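Local coordinates for Alr4995 protein (Nostoc sp., PDB 6LRH), which breaks down arginine as a bifunctional enzyme, combining arginine dihydrolase with ornithine cyclodeaminase activity, at residues 19-24 and 87-92; 116-121 and 138-143; 122-127 and 167-172; 217-222 and 262-267. The protein carries 1 engineered substitution. One frame throughout, in Å; residues are numbered along the deposited sequence.

Contact 1 of 4, residues 19-24 and 87-92; sequences YVINPW and HKERQG. With ARG (arginine), chain C.
Tyr19 lays one face of its ring over the aliphatic stem of Glu89, whose CB stands 3.6 Å from the ring centroid in a CH-pi contact. The phenol can lie there because its CG sits between the backbone N and the carbonyl carbon (chi1 43°), a crowded position that carries the ring toward the short helix 88-91. Glu89 bends at its second torsion (92°), so that its CB and CG line the ring while OE1 is brought beside Ile21, 3.6 Å from CG2. A long glutamate suits the place, offering methylenes to the ring and keeping its carboxylate further along. Tyr19 OH spends its polarity elsewhere, on Asp65.

The second CH-pi contact joins Ile21 and His87. Ile21 sets its branched CB above the middle of the imidazole, 3.8 Å from the centroid and only 5° off the ring normal, and CG2 lies toward ND1 on the same face. The other branch heads for the bound arginine: CG1 is 3.4 Å from the ligand atom O, and CD1 also meets CG of Arg90.

Arg90 NH1 donates to ligand OXT at 3.0 Å and also bonds Asn71, while a salt bridge from NE to Glu93 and a bond from NH2 to Phe68 O fix the rotation of the guanidinium. From the opposite segment Asn22 ND2 gives its N-H to ligand O at 3.1 Å; its OD1 accepts from Trp24 N and closes an Asx turn. Residues 19-24 and 87-92 thus form one wall of a substrate carboxylate site, in an arginine pocket of the guanidine-modifying (GME) family.

Contact 2 of 4, residues 116-121 and 138-143; sequences PFEGAG and FRSELD. With ARG (arginine), chain C.
Arg139 holds out two N-H groups to the carboxylate of the bound arginine and, from the same guanidinium, reaches across to Glu118. NH1 of Arg139 meets ligand OXT at 3.0 Å. NH2 meets ligand O at 2.9 Å, completing a nearly straight pair of hydrogen bonds, one to each carboxylate oxygen. The other donor direction of NH1 is taken by Glu118 OE1 at 2.7 Å, close to the guanidinium plane and on the syn side of the carboxylate, though the two flat groups are turned 60° apart. The side chain of Arg139 bends at its second torsion (-62°), which brings CD against the Glu118 carboxylate, beside which CB and CG already lie.

In the next shell, Glu118 has its own partners: OE1 also bonds His168 and OE2 accepts from the backbone of Leu86. NH2 of Arg139 gives a further bond to Ile21 O. An alanine in place of Arg139 is likely to cost ligand O its guanidinium donor, leave OXT with Arg90 alone of the two arginines, and leave Glu118 OE1 without its salt-bridge mate.

Further out the two loops are tied by one hydroxyl and one backbone bond. Ser140 OG, small enough to lie against Phe117 CA, accepts from Glu118 N at 2.9 Å, and Glu141 N donates to Pro116 O at 3.0 Å. Pro116, with no N-H to offer, sets CB and CG against Arg139 O. The buried positive charge of Arg139 lies between two carboxylates, those of Glu118 and the ligand, an arrangement that probably favours recognition of a free alpha-carboxylate.

Contact 3 of 4, residues 122-127 and 167-172; sequences DALLDR and YHLDTC. With ARG (arginine), chain C.
The guanidino end of the arginine pocket, in a domain of the GME or pentein type, whose core is an alpha/beta propeller, is built here by residues 167-172 and braced by Asp122 at the foot of strand 123-125. Asp122 OD1 accepts the backbone N-H of Leu169 at 2.8 Å, met nearly along the C-O axis, at the start of the 3-10 turn 169-171. Its OD2 accepts a hydrogen bond from a water at 2.7 Å that also donates to Tyr167 O, and has Ser140 OG as a further partner. Both oxygens of a buried carboxylate are thereby satisfied, and aspartate suits the place because it offers two acceptor oxygens. An alanine at Asp122 would probably leave Leu169 N without its acceptor and this turn, with the pocket residues it carries, freer to shift.

The Asp122 carboxylate lies at the edge of the His168 ring, CG 3.8 Å from CD2, with the planes 75° apart. The ND1 end of the imidazole is nearer the ligand, 3.3 Å from CZ of the bound arginine, while NE2 is held by Glu118.

Beyond the polar atoms, Leu124 sends CD1 over Leu169 CG and against the stem of Asp170, an apolar seat suited to leucine. Thr171 OG1 donates to His168 O, which also accepts Thr171 N, closing the turn. Asp170, its CG between the backbone N and the carbonyl carbon (chi1 79°), turns toward the ligand: OD2 accepts from NH1 at 2.8 Å, and OD1 accepts from NH2 at 3.0 Å.

Contact 4 of 4, residues 217-222 and 262-267; sequences ACNTVN and AKALTL. Engineered in segment 262-267: Ala264 (natural residue Cys). With ARG (arginine), chain C.
This is a buried junction between two loops, mainly backbone-to-backbone and backbone-to-amide, in which Asn219 seizes the turn at 262-264 that carries position 264 into the arginine pocket. Asn219 is the centre of an inverse gamma turn, a sharp bend that probably helps its carbonyl and its side chain face the same turn. Asn219 O accepts from Lys263 N at 3.1 Å, and a water donates to the same oxygen. Asn219 OD1 accepts from Ala264 N at 3.3 Å, from above its plane, and from Ala261 N as well. The amide's other end, ND2, goes to Asp170 O, so asparagine suits the place by offering acceptor and donor at once.

Ala264 is an engineered substitution for the natural cysteine. Its CB lies 3.3 Å from CZ of the bound arginine. GME enzymes that act on guanidino groups use a cysteine nucleophile, and the natural residue here is probably that cysteine, its removal being consistent with an intact arginine in the site.

Lys263 runs almost fully extended, CG anti to the backbone N (chi1 -166°), along the carbonyl of Thr220. Its methylenes lie beside that oxygen, CD being 3.2 Å from Thr220 O, and NZ adds a weak bond to the same atom. Val221 places CG2 over Lys263 CA at 3.6 Å and against Ala262 CB, where small alanine permits close approach. Outside, Val221 and Thr266 rest on Phe7 of strand 6-9, Thr220 and Lys263 on Cys174 of strand 173-175, while strand 221-222 pairs antiparallel with strand 226-229.

The four contacts ring one bound arginine. Contact 1 is the surface member, resting on CH-pi packing without a hydrogen bond between its segments; contacts 2, 3 and 4 are buried and rely on hydrogen bonds, with a salt bridge in contact 2. Contacts 1 and 2 serve the ligand's carboxylate, contacts 3 and 4 its guanidino end. Contacts 2 and 3 share adjoining chain, 116-121 running straight into 122-127, and their segments alternate in sequence; Gly121 O also meets Asp170 N. Contacts 3 and 4 have centres about 9 Å apart, whereas contacts 1 and 4 do not touch, their nearest atoms lying about 7 Å apart.

Contact 1 of 4, residues 19-24 and 87-92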
# COMPACT_ATOMS: atom_id res chain seq x y z
N TYR A 19 -30.25 -23.87 -22.25
CA TYR A 19 -30.18 -22.59 -21.57
C TYR A 19 -29.21 -22.65 -20.39
O TYR A 19 -28.59 -23.67 -20.14
CB TYR A 19 -31.56 -22.17 -21.11
CG TYR A 19 -32.36 -23.27 -20.48
CD1 TYR A 19 -32.24 -23.56 -19.13
CD2 TYR A 19 -33.24 -24.02 -21.23
CE1 TYR A 19 -32.98 -24.56 -18.56
CE2 TYR A 19 -33.98 -25.03 -20.66
CZ TYR A 19 -33.85 -25.30 -19.33
OH TYR A 19 -34.58 -26.31 -18.76
N VAL A 20 -29.08 -21.54 -19.68
CA VAL A 20 -28.19 -21.51 -18.53
C VAL A 20 -28.89 -20.91 -17.32
O VAL A 20 -29.04 -19.70 -17.23
CB VAL A 20 -26.92 -20.72 -18.84
CG1 VAL A 20 -25.99 -20.70 -17.64
CG2 VAL A 20 -26.23 -21.30 -20.06
N ILE A 21 -29.31 -21.76 -16.39
CA ILE A 21 -29.97 -21.30 -15.17
C ILE A 21 -29.31 -21.84 -13.91
O ILE A 21 -29.90 -21.79 -12.84
CB ILE A 21 -31.46 -21.69 -15.16
CG1 ILE A 21 -31.64 -23.20 -15.10
CG2 ILE A 21 -32.17 -21.09 -16.36
CD1 ILE A 21 -33.06 -23.63 -15.16
N ASN A 22 -28.10 -22.37 -14.05
CA ASN A 22 -27.25 -22.66 -12.91
C ASN A 22 -25.82 -22.71 -13.44
O ASN A 22 -25.62 -22.74 -14.64
CB ASN A 22 -27.68 -23.95 -12.18
CG ASN A 22 -27.28 -25.24 -12.90
OD1 ASN A 22 -26.11 -25.51 -13.11
ND2 ASN A 22 -28.27 -26.06 -13.23
N PRO A 23 -24.81 -22.66 -12.55
CA PRO A 23 -23.43 -22.49 -13.00
C PRO A 23 -22.85 -23.67 -13.77
O PRO A 23 -21.93 -23.48 -14.53
CB PRO A 23 -22.68 -22.30 -11.69
CG PRO A 23 -23.68 -21.79 -10.75
CD PRO A 23 -24.92 -22.50 -11.08
N TRP A 24 -23.38 -24.87 -13.57
CA TRP A 24 -22.94 -26.06 -14.28
C TRP A 24 -23.27 -25.98 -15.75
O TRP A 24 -22.55 -26.50 -16.58
CB TRP A 24 -23.58 -27.31 -13.69
CG TRP A 24 -23.24 -27.51 -12.28
CD1 TRP A 24 -23.87 -26.97 -11.21
CD2 TRP A 24 -22.16 -28.29 -11.76
NE1 TRP A 24 -23.26 -27.37 -10.05
CE2 TRP A 24 -22.21 -28.18 -10.36
CE3 TRP A 24 -21.17 -29.07 -12.35
CZ2 TRP A 24 -21.30 -28.82 -9.54
CZ3 TRP A 24 -20.27 -29.71 -11.53
CH2 TRP A 24 -20.34 -29.59 -10.14
N HIS A 87 -37.30 -20.40 -12.42
CA HIS A 87 -37.01 -19.99 -13.79
C HIS A 87 -38.08 -20.43 -14.76
O HIS A 87 -38.61 -21.51 -14.64
CB HIS A 87 -35.66 -20.55 -14.22
CG HIS A 87 -34.51 -19.97 -13.48
ND1 HIS A 87 -33.86 -18.82 -13.88
CD2 HIS A 87 -33.89 -20.36 -12.34
CE1 HIS A 87 -32.89 -18.54 -13.04
NE2 HIS A 87 -32.89 -19.46 -12.09
N LYS A 88 -38.39 -19.59 -15.73
CA LYS A 88 -39.47 -19.87 -16.65
C LYS A 88 -39.08 -20.98 -17.61
O LYS A 88 -39.92 -21.58 -18.25
CB LYS A 88 -39.87 -18.62 -17.42
CG LYS A 88 -38.74 -17.94 -18.16
CD LYS A 88 -39.25 -17.19 -19.39
CE LYS A 88 -38.14 -17.02 -20.43
NZ LYS A 88 -37.62 -18.32 -20.96
N GLU A 89 -37.80 -21.28 -17.69
CA GLU A 89 -37.35 -22.31 -18.60
C GLU A 89 -37.81 -23.70 -18.15
O GLU A 89 -37.84 -24.64 -18.93
CB GLU A 89 -35.83 -22.27 -18.73
CG GLU A 89 -35.31 -21.11 -19.57
CD GLU A 89 -34.97 -19.87 -18.76
OE1 GLU A 89 -35.31 -19.82 -17.57
OE2 GLU A 89 -34.38 -18.92 -19.32
N ARG A 90 -38.20 -23.81 -16.89
CA ARG A 90 -38.67 -25.07 -16.33
C ARG A 90 -40.13 -24.99 -15.92
O ARG A 90 -40.71 -25.98 -15.52
CB ARG A 90 -37.82 -25.48 -15.12
CG ARG A 90 -36.41 -25.92 -15.45
CD ARG A 90 -35.84 -26.83 -14.38
NE ARG A 90 -36.47 -28.15 -14.38
CZ ARG A 90 -36.18 -29.13 -13.53
NH1 ARG A 90 -35.27 -28.97 -12.60
NH2 ARG A 90 -36.81 -30.28 -13.61
N GLN A 91 -40.74 -23.82 -16.03
CA GLN A 91 -42.11 -23.67 -15.59
C GLN A 91 -43.12 -24.44 -16.45
O GLN A 91 -44.21 -24.75 -16.01
CB GLN A 91 -42.49 -22.18 -15.53
CG GLN A 91 -42.19 -21.55 -14.18
CD GLN A 91 -42.14 -20.04 -14.22
OE1 GLN A 91 -42.56 -19.42 -15.17
NE2 GLN A 91 -41.63 -19.44 -13.16
N GLY A 92 -42.74 -24.77 -17.68
CA GLY A 92 -43.64 -25.51 -18.54
C GLY A 92 -43.68 -26.99 -18.21
O GLY A 92 -44.41 -27.76 -18.82
N ARG C . -31.21 -27.88 -15.23
CA ARG C . -31.89 -28.21 -13.99
C ARG C . -32.11 -26.96 -13.18
O ARG C . -31.32 -26.02 -13.22
CB ARG C . -31.11 -29.23 -13.16
CG ARG C . -31.87 -29.71 -11.96
CD ARG C . -31.06 -30.54 -11.02
NE ARG C . -31.91 -31.11 -9.99
CZ ARG C . -31.48 -31.53 -8.81
NH1 ARG C . -32.34 -32.04 -7.95
NH2 ARG C . -30.21 -31.43 -8.48
OXT ARG C . -33.09 -26.86 -12.48

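Contact 2 of 4, residues 116-121 and 138-143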
# COMPACT_ATOMS: atom_id res chain seq x y z
N PRO A 116 -41.52 -19.65 -5.23
CA PRO A 116 -40.82 -20.83 -5.74
C PRO A 116 -40.55 -21.91 -4.70
O PRO A 116 -40.30 -21.64 -3.53
CB PRO A 116 -39.51 -20.25 -6.28
CG PRO A 116 -39.29 -19.07 -5.48
CD PRO A 116 -40.62 -18.48 -5.15
N PHE A 117 -40.62 -23.14 -5.18
CA PHE A 117 -40.28 -24.32 -4.43
C PHE A 117 -40.04 -25.44 -5.43
O PHE A 117 -40.89 -25.67 -6.28
CB PHE A 117 -41.39 -24.70 -3.45
CG PHE A 117 -41.32 -26.10 -2.98
CD1 PHE A 117 -40.33 -26.49 -2.10
CD2 PHE A 117 -42.22 -27.05 -3.43
CE1 PHE A 117 -40.24 -27.80 -1.66
CE2 PHE A 117 -42.14 -28.35 -2.99
CZ PHE A 117 -41.14 -28.72 -2.10
N GLU A 118 -38.91 -26.14 -5.35
CA GLU A 118 -38.58 -27.07 -6.41
C GLU A 118 -38.47 -28.53 -5.95
O GLU A 118 -37.68 -29.29 -6.47
CB GLU A 118 -37.29 -26.62 -7.10
CG GLU A 118 -37.26 -25.13 -7.41
CD GLU A 118 -36.47 -24.77 -8.67
OE1 GLU A 118 -35.53 -25.49 -9.05
OE2 GLU A 118 -36.78 -23.75 -9.27
N GLY A 119 -39.27 -28.92 -4.99
CA GLY A 119 -39.49 -30.33 -4.76
C GLY A 119 -38.49 -31.09 -3.93
O GLY A 119 -37.80 -30.54 -3.09
N ALA A 120 -38.42 -32.40 -4.15
CA ALA A 120 -37.57 -33.25 -3.34
C ALA A 120 -36.11 -32.97 -3.61
O ALA A 120 -35.26 -33.36 -2.84
CB ALA A 120 -37.88 -34.70 -3.59
N GLY A 121 -35.84 -32.30 -4.72
CA GLY A 121 -34.52 -31.77 -5.00
C GLY A 121 -34.09 -30.71 -4.00
O GLY A 121 -32.92 -30.60 -3.73
N PHE A 138 -31.29 -20.33 -3.18
CA PHE A 138 -31.12 -20.11 -4.60
C PHE A 138 -32.38 -20.38 -5.40
O PHE A 138 -32.65 -19.68 -6.36
CB PHE A 138 -29.97 -20.98 -5.15
CG PHE A 138 -28.65 -20.62 -4.58
CD1 PHE A 138 -27.97 -19.52 -5.04
CD2 PHE A 138 -28.11 -21.35 -3.54
CE1 PHE A 138 -26.78 -19.16 -4.51
CE2 PHE A 138 -26.92 -20.99 -3.01
CZ PHE A 138 -26.25 -19.88 -3.50
N ARG A 139 -33.15 -21.38 -4.99
CA ARG A 139 -34.32 -21.79 -5.75
C ARG A 139 -35.58 -21.67 -4.93
O ARG A 139 -36.33 -20.74 -5.10
CB ARG A 139 -34.17 -23.22 -6.26
CG ARG A 139 -33.16 -23.37 -7.36
CD ARG A 139 -33.54 -22.59 -8.58
NE ARG A 139 -32.56 -22.71 -9.65
CZ ARG A 139 -32.50 -23.73 -10.50
NH1 ARG A 139 -33.35 -24.73 -10.40
NH2 ARG A 139 -31.58 -23.76 -11.44
N SER A 140 -35.82 -22.62 -4.05
CA SER A 140 -36.95 -22.53 -3.15
C SER A 140 -36.83 -21.34 -2.22
O SER A 140 -35.75 -20.97 -1.80
CB SER A 140 -37.10 -23.81 -2.33
OG SER A 140 -37.39 -24.90 -3.18
N GLU A 141 -37.98 -20.77 -1.91
CA GLU A 141 -38.11 -19.61 -1.06
C GLU A 141 -38.39 -20.03 0.39
O GLU A 141 -39.12 -20.97 0.64
CB GLU A 141 -39.22 -18.72 -1.62
CG GLU A 141 -39.85 -17.79 -0.63
CD GLU A 141 -38.95 -16.64 -0.26
OE1 GLU A 141 -38.13 -16.24 -1.13
OE2 GLU A 141 -39.07 -16.15 0.89
N LEU A 142 -37.80 -19.34 1.34
CA LEU A 142 -37.98 -19.67 2.75
C LEU A 142 -39.45 -19.74 3.15
O LEU A 142 -39.83 -20.51 4.02
CB LEU A 142 -37.24 -18.66 3.63
CG LEU A 142 -37.43 -18.81 5.14
CD1 LEU A 142 -36.78 -20.08 5.63
CD2 LEU A 142 -36.89 -17.60 5.88
N ASP A 143 -40.28 -18.93 2.50
CA ASP A 143 -41.68 -18.83 2.88
C ASP A 143 -42.57 -19.94 2.34
O ASP A 143 -43.74 -19.97 2.64
CB ASP A 143 -42.23 -17.48 2.47
CG ASP A 143 -41.90 -16.39 3.47
OD1 ASP A 143 -41.67 -16.74 4.65
OD2 ASP A 143 -41.89 -15.19 3.10
N ARG C . -31.21 -27.88 -15.23
CA ARG C . -31.89 -28.21 -13.99
C ARG C . -32.11 -26.96 -13.18
O ARG C . -31.32 -26.02 -13.22
CB ARG C . -31.11 -29.23 -13.16
CG ARG C . -31.87 -29.71 -11.96
CD ARG C . -31.06 -30.54 -11.02
NE ARG C . -31.91 -31.11 -9.99
CZ ARG C . -31.48 -31.53 -8.81
NH1 ARG C . -32.34 -32.04 -7.95
NH2 ARG C . -30.21 -31.43 -8.48
OXT ARG C . -33.09 -26.86 -12.48

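Contact 3 of 4, residues 122-127 and 167-172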
# COMPACT_ATOMS: atom_id res chain seq x y z
N ASP A 122 -35.03 -29.95 -3.45
CA ASP A 122 -34.70 -28.92 -2.46
C ASP A 122 -35.24 -29.22 -1.06
O ASP A 122 -35.06 -28.43 -0.15
CB ASP A 122 -35.21 -27.56 -2.93
CG ASP A 122 -34.11 -26.48 -2.90
OD1 ASP A 122 -32.93 -26.83 -2.64
OD2 ASP A 122 -34.40 -25.30 -3.17
N ALA A 123 -35.90 -30.35 -0.88
CA ALA A 123 -36.36 -30.77 0.43
C ALA A 123 -36.21 -32.29 0.61
O ALA A 123 -36.66 -33.06 -0.20
CB ALA A 123 -37.77 -30.34 0.64
N LEU A 124 -35.56 -32.72 1.68
CA LEU A 124 -35.17 -34.12 1.80
C LEU A 124 -35.57 -34.75 3.12
O LEU A 124 -35.19 -34.30 4.19
CB LEU A 124 -33.67 -34.27 1.60
CG LEU A 124 -33.12 -34.09 0.19
CD1 LEU A 124 -31.68 -33.72 0.23
CD2 LEU A 124 -33.27 -35.36 -0.60
N LEU A 125 -36.35 -35.81 3.03
CA LEU A 125 -36.82 -36.51 4.20
C LEU A 125 -35.73 -37.25 4.93
O LEU A 125 -34.90 -37.91 4.32
CB LEU A 125 -37.89 -37.52 3.80
CG LEU A 125 -39.31 -37.03 3.67
CD1 LEU A 125 -40.15 -38.11 3.05
CD2 LEU A 125 -39.81 -36.67 5.04
N ASP A 126 -35.74 -37.10 6.25
CA ASP A 126 -35.07 -38.01 7.15
C ASP A 126 -35.57 -39.41 6.84
O ASP A 126 -36.76 -39.60 6.74
CB ASP A 126 -35.39 -37.62 8.59
CG ASP A 126 -34.84 -38.57 9.60
OD1 ASP A 126 -33.64 -38.49 9.88
OD2 ASP A 126 -35.62 -39.37 10.13
N ARG A 127 -34.68 -40.38 6.67
CA ARG A 127 -35.11 -41.66 6.10
C ARG A 127 -35.98 -42.48 7.05
O ARG A 127 -36.66 -43.40 6.63
CB ARG A 127 -33.90 -42.48 5.66
CG ARG A 127 -33.07 -41.87 4.55
CD ARG A 127 -33.83 -41.44 3.32
NE ARG A 127 -34.90 -42.36 2.97
CZ ARG A 127 -36.03 -41.99 2.39
NH1 ARG A 127 -36.96 -42.89 2.13
NH2 ARG A 127 -36.25 -40.73 2.09
N TYR A 167 -26.86 -25.46 -5.54
CA TYR A 167 -28.05 -24.62 -5.52
C TYR A 167 -29.34 -25.35 -5.09
O TYR A 167 -30.30 -24.71 -4.68
CB TYR A 167 -28.23 -23.98 -6.90
CG TYR A 167 -28.40 -25.00 -7.98
CD1 TYR A 167 -27.30 -25.62 -8.56
CD2 TYR A 167 -29.66 -25.40 -8.39
CE1 TYR A 167 -27.46 -26.59 -9.53
CE2 TYR A 167 -29.83 -26.37 -9.35
CZ TYR A 167 -28.73 -26.95 -9.92
OH TYR A 167 -28.91 -27.90 -10.88
N HIS A 168 -29.36 -26.68 -5.21
CA HIS A 168 -30.41 -27.54 -4.65
C HIS A 168 -29.87 -28.29 -3.48
O HIS A 168 -28.74 -28.70 -3.51
CB HIS A 168 -30.92 -28.55 -5.67
CG HIS A 168 -31.92 -28.00 -6.62
ND1 HIS A 168 -32.01 -28.42 -7.93
CD2 HIS A 168 -32.87 -27.06 -6.46
CE1 HIS A 168 -32.97 -27.75 -8.54
NE2 HIS A 168 -33.51 -26.92 -7.67
N LEU A 169 -30.70 -28.51 -2.47
CA LEU A 169 -30.26 -29.21 -1.29
C LEU A 169 -29.70 -30.58 -1.62
O LEU A 169 -28.77 -31.02 -0.99
CB LEU A 169 -31.40 -29.35 -0.30
CG LEU A 169 -31.02 -29.90 1.06
CD1 LEU A 169 -30.03 -29.00 1.76
CD2 LEU A 169 -32.23 -30.10 1.92
N ASP A 170 -30.22 -31.24 -2.63
CA ASP A 170 -29.83 -32.62 -2.87
C ASP A 170 -28.51 -32.75 -3.62
O ASP A 170 -28.13 -33.83 -4.00
CB ASP A 170 -30.96 -33.35 -3.60
CG ASP A 170 -31.01 -33.07 -5.10
OD1 ASP A 170 -30.32 -32.17 -5.61
OD2 ASP A 170 -31.79 -33.75 -5.79
N THR A 171 -27.83 -31.63 -3.85
CA THR A 171 -26.50 -31.63 -4.45
C THR A 171 -25.37 -31.67 -3.40
O THR A 171 -24.21 -31.89 -3.73
CB THR A 171 -26.28 -30.41 -5.35
OG1 THR A 171 -26.34 -29.21 -4.57
CG2 THR A 171 -27.33 -30.34 -6.41
N CYS A 172 -25.73 -31.47 -2.14
CA CYS A 172 -24.78 -31.38 -1.06
C CYS A 172 -25.35 -31.89 0.26
O CYS A 172 -24.81 -31.60 1.31
CB CYS A 172 -24.34 -29.94 -0.89
SG CYS A 172 -25.71 -28.90 -0.56
N ARG C . -31.21 -27.88 -15.23
CA ARG C . -31.89 -28.21 -13.99
C ARG C . -32.11 -26.96 -13.18
O ARG C . -31.32 -26.02 -13.22
CB ARG C . -31.11 -29.23 -13.16
CG ARG C . -31.87 -29.71 -11.96
CD ARG C . -31.06 -30.54 -11.02
NE ARG C . -31.91 -31.11 -9.99
CZ ARG C . -31.48 -31.53 -8.81
NH1 ARG C . -32.34 -32.04 -7.95
NH2 ARG C . -30.21 -31.43 -8.48
OXT ARG C . -33.09 -26.86 -12.48
O HOH W 1 -32.51 -23.42 -3.23

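Contact 4 of 4, residues 217-222 and 262-267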
# COMPACT_ATOMS: atom_id res chain seq x y z
N ALA A 217 -21.26 -36.42 -5.33
CA ALA A 217 -21.37 -37.58 -4.44
C ALA A 217 -22.51 -37.51 -3.43
O ALA A 217 -22.99 -38.54 -3.00
CB ALA A 217 -20.07 -37.78 -3.72
N CYS A 218 -22.97 -36.32 -3.06
CA CYS A 218 -24.18 -36.22 -2.24
C CYS A 218 -25.46 -36.44 -3.05
O CYS A 218 -26.49 -36.76 -2.49
CB CYS A 218 -24.27 -34.87 -1.55
SG CYS A 218 -22.92 -34.50 -0.48
N ASN A 219 -25.39 -36.28 -4.36
CA ASN A 219 -26.55 -36.50 -5.20
C ASN A 219 -26.78 -37.99 -5.39
O ASN A 219 -26.77 -38.50 -6.48
CB ASN A 219 -26.37 -35.78 -6.54
CG ASN A 219 -27.67 -35.34 -7.13
OD1 ASN A 219 -27.92 -35.54 -8.30
ND2 ASN A 219 -28.52 -34.73 -6.32
N THR A 220 -27.04 -38.65 -4.28
CA THR A 220 -27.01 -40.11 -4.18
C THR A 220 -28.40 -40.70 -3.98
O THR A 220 -29.21 -40.13 -3.27
CB THR A 220 -26.08 -40.52 -3.01
OG1 THR A 220 -24.73 -40.55 -3.47
CG2 THR A 220 -26.42 -41.86 -2.47
N VAL A 221 -28.67 -41.82 -4.62
CA VAL A 221 -29.90 -42.54 -4.39
C VAL A 221 -29.64 -43.69 -3.44
O VAL A 221 -28.78 -44.53 -3.69
CB VAL A 221 -30.51 -43.09 -5.70
CG1 VAL A 221 -31.78 -43.84 -5.41
CG2 VAL A 221 -30.76 -41.98 -6.67
N ASN A 222 -30.38 -43.72 -2.34
CA ASN A 222 -30.25 -44.76 -1.33
C ASN A 222 -31.54 -45.55 -1.22
O ASN A 222 -32.62 -45.00 -1.01
CB ASN A 222 -29.85 -44.12 0.01
CG ASN A 222 -29.84 -45.10 1.18
OD1 ASN A 222 -30.35 -44.77 2.25
ND2 ASN A 222 -29.25 -46.27 0.99
N ALA A 262 -27.44 -38.64 -10.17
CA ALA A 262 -28.35 -39.75 -9.88
C ALA A 262 -29.63 -39.34 -9.16
O ALA A 262 -30.72 -39.62 -9.65
CB ALA A 262 -27.64 -40.80 -9.09
N LYS A 263 -29.51 -38.70 -8.01
CA LYS A 263 -30.70 -38.40 -7.23
C LYS A 263 -31.60 -37.38 -7.88
O LYS A 263 -32.79 -37.39 -7.65
CB LYS A 263 -30.34 -37.93 -5.83
CG LYS A 263 -31.52 -37.93 -4.91
CD LYS A 263 -31.11 -37.58 -3.52
CE LYS A 263 -32.00 -38.22 -2.50
NZ LYS A 263 -31.17 -38.45 -1.30
N ALA A 264 -31.03 -36.50 -8.69
CA ALA A 264 -31.80 -35.52 -9.45
C ALA A 264 -32.69 -36.17 -10.51
O ALA A 264 -33.72 -35.62 -10.87
CB ALA A 264 -30.89 -34.54 -10.08
N LEU A 265 -32.30 -37.33 -11.00
CA LEU A 265 -33.05 -38.04 -12.03
C LEU A 265 -34.13 -38.97 -11.48
O LEU A 265 -34.72 -39.73 -12.22
CB LEU A 265 -32.10 -38.84 -12.90
CG LEU A 265 -31.09 -38.05 -13.72
CD1 LEU A 265 -29.95 -38.93 -14.18
CD2 LEU A 265 -31.79 -37.43 -14.89
N THR A 266 -34.38 -38.92 -10.19
CA THR A 266 -35.38 -39.79 -9.58
C THR A 266 -36.21 -39.00 -8.60
O THR A 266 -35.78 -37.98 -8.08
CB THR A 266 -34.76 -40.99 -8.81
OG1 THR A 266 -34.10 -40.51 -7.64
CG2 THR A 266 -33.76 -41.75 -9.64
N LEU A 267 -37.41 -39.50 -8.36
CA LEU A 267 -38.27 -39.01 -7.31
C LEU A 267 -38.91 -40.21 -6.61
O LEU A 267 -39.58 -41.02 -7.23
CB LEU A 267 -39.33 -38.08 -7.87
CG LEU A 267 -40.36 -37.51 -6.91
CD1 LEU A 267 -39.72 -36.61 -5.93
CD2 LEU A 267 -41.43 -36.78 -7.67
N ARG C . -31.21 -27.88 -15.23
CA ARG C . -31.89 -28.21 -13.99
C ARG C . -32.11 -26.96 -13.18
O ARG C . -31.32 -26.02 -13.22
CB ARG C . -31.11 -29.23 -13.16
CG ARG C . -31.87 -29.71 -11.96
CD ARG C . -31.06 -30.54 -11.02
NE ARG C . -31.91 -31.11 -9.99
CZ ARG C . -31.48 -31.53 -8.81
NH1 ARG C . -32.34 -32.04 -7.95
NH2 ARG C . -30.21 -31.43 -8.48
OXT ARG C . -33.09 -26.86 -12.48
O HOH W 2 -24.87 -39.17 -8.09